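Local atomic coordinates of CalsepRRP (Calystegia sepium, PDB entry 1JY5), a protein that belongs to the RNase T2 family and is related to RNA-cleaving enzymes, though its own catalytic activity is not firmly established. Residues 9-14 and 175-180. Numbering follows the deposited sequence.
Sequences TLALTW and VEQVQI
Ala11 sets its CB against the amide end of Gln177, 3.9 Å from CD, on the same side of the sheet as Thr13 and Gln179. A methyl suits this place because Gln177 reaches it diagonally, Ala11 itself being paired with Gln179: CG, anti to the backbone N (chi1 178°), comes 3.4 Å from Leu12 O, and the extended chain carries the amide end on to the methyl. Beside it, the Thr9 methyl CG2 meets the aliphatic CG of Gln179 at 4.0 Å, while Thr9 OG1 hydrogen-bonds to Asp48 OD2. The two glutamines are partly exposed, as befits their polar ends.

Leu10, Leu12, Val178 and Ile180 put branched hydrocarbon on the other, buried side. The antiparallel backbones pair Leu10 with Ile180 through a nearly straight hydrogen bond from Leu10 N to Ile180 O (2.7 Å) and its return from Ile180 N to Leu10 O. Leu12 and Val178 form a second such pair, with 2.8 Å from Leu12 N to Val178 O.

The register runs on to Trp14 opposite Glu176. Trp14 N reaches Glu176 O (2.9 Å) from above the carbonyl plane, and Trp14 CB packs 3.2 Å from Val175 O. Tryptophan suits this buried place: its broad rings pack against Phe40, Pro143 and Leu204, while NE1 hydrogen-bonds to Pro205 O.

In the antiparallel sheet of this RNase T2-type alpha-beta fold, strand 40-48 flanks 9-14; strand 167-171 borders 174-182, with a classic beta bulge where Glu176 and Gln177 both face Lys169; and helix 15-18 follows Trp14, touching Thr13 and Glu176.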
# COMPACT_ATOMS: atom_id res chain seq x y z
N THR A 9 -8.36 2.16 -3.41
CA THR A 9 -7.51 2.72 -2.37
C THR A 9 -6.13 2.11 -2.60
O THR A 9 -5.99 0.89 -2.63
CB THR A 9 -7.96 2.35 -0.93
OG1 THR A 9 -9.10 3.14 -0.55
CG2 THR A 9 -6.83 2.59 0.08
N LEU A 10 -5.12 2.95 -2.83
CA LEU A 10 -3.76 2.44 -2.98
C LEU A 10 -3.15 2.63 -1.60
O LEU A 10 -2.93 3.76 -1.16
CB LEU A 10 -2.95 3.22 -4.03
CG LEU A 10 -1.45 2.88 -4.13
CD1 LEU A 10 -1.28 1.42 -4.54
CD2 LEU A 10 -0.73 3.78 -5.14
N ALA A 11 -2.90 1.53 -0.89
CA ALA A 11 -2.31 1.61 0.43
C ALA A 11 -0.82 1.34 0.32
O ALA A 11 -0.40 0.40 -0.37
CB ALA A 11 -2.97 0.61 1.38
N LEU A 12 -0.02 2.17 0.98
CA LEU A 12 1.43 2.05 0.95
C LEU A 12 1.97 1.87 2.37
O LEU A 12 1.47 2.48 3.31
CB LEU A 12 2.04 3.31 0.32
CG LEU A 12 1.51 3.67 -1.07
CD1 LEU A 12 2.09 5.00 -1.52
CD2 LEU A 12 1.85 2.56 -2.06
N THR A 13 2.99 1.03 2.51
CA THR A 13 3.57 0.76 3.81
C THR A 13 4.94 1.41 3.96
O THR A 13 5.77 1.33 3.05
CB THR A 13 3.74 -0.76 4.02
OG1 THR A 13 2.48 -1.41 3.84
CG2 THR A 13 4.28 -1.05 5.41
N TRP A 14 5.18 2.05 5.10
CA TRP A 14 6.48 2.66 5.34
C TRP A 14 7.35 1.52 5.87
O TRP A 14 7.17 1.05 6.99
CB TRP A 14 6.37 3.80 6.36
CG TRP A 14 7.69 4.48 6.61
CD1 TRP A 14 8.51 4.30 7.69
CD2 TRP A 14 8.35 5.41 5.74
NE1 TRP A 14 9.65 5.07 7.54
CE2 TRP A 14 9.58 5.75 6.36
CE3 TRP A 14 8.03 5.98 4.51
CZ2 TRP A 14 10.49 6.64 5.78
CZ3 TRP A 14 8.94 6.87 3.93
CH2 TRP A 14 10.15 7.19 4.56
N VAL A 175 4.79 6.71 11.23
CA VAL A 175 3.90 6.56 10.09
C VAL A 175 4.05 5.14 9.54
O VAL A 175 5.14 4.72 9.17
CB VAL A 175 4.25 7.57 8.97
CG1 VAL A 175 3.37 7.32 7.75
CG2 VAL A 175 4.05 8.99 9.49
N GLU A 176 2.94 4.40 9.52
CA GLU A 176 2.97 3.03 9.04
C GLU A 176 2.34 2.87 7.66
O GLU A 176 2.86 2.13 6.82
CB GLU A 176 2.26 2.10 10.03
CG GLU A 176 2.14 0.67 9.52
CD GLU A 176 1.66 -0.30 10.59
OE1 GLU A 176 0.65 0.00 11.27
OE2 GLU A 176 2.29 -1.37 10.74
N GLN A 177 1.24 3.56 7.42
CA GLN A 177 0.55 3.43 6.14
C GLN A 177 -0.03 4.73 5.60
O GLN A 177 -0.54 5.56 6.36
CB GLN A 177 -0.55 2.37 6.28
CG GLN A 177 -1.41 2.12 5.05
CD GLN A 177 -2.37 0.96 5.24
OE1 GLN A 177 -1.97 -0.20 5.31
NE2 GLN A 177 -3.66 1.27 5.34
N VAL A 178 0.09 4.92 4.29
CA VAL A 178 -0.47 6.09 3.63
C VAL A 178 -1.44 5.57 2.57
O VAL A 178 -1.10 4.66 1.81
CB VAL A 178 0.62 6.97 2.97
CG1 VAL A 178 -0.03 8.01 2.05
CG2 VAL A 178 1.42 7.70 4.05
N GLN A 179 -2.64 6.14 2.53
CA GLN A 179 -3.66 5.73 1.57
C GLN A 179 -4.02 6.85 0.61
O GLN A 179 -4.35 7.96 1.03
CB GLN A 179 -4.92 5.27 2.31
CG GLN A 179 -4.74 4.00 3.14
CD GLN A 179 -5.94 3.73 4.04
OE1 GLN A 179 -7.00 4.34 3.87
NE2 GLN A 179 -5.78 2.82 4.99
N ILE A 180 -3.95 6.54 -0.68
CA ILE A 180 -4.29 7.47 -1.76
C ILE A 180 -5.44 6.83 -2.52
O ILE A 180 -5.37 5.65 -2.86
CB ILE A 180 -3.12 7.65 -2.76
CG1 ILE A 180 -1.85 8.07 -2.02
CG2 ILE A 180 -3.49 8.68 -3.82
CD1 ILE A 180 -1.98 9.36 -1.27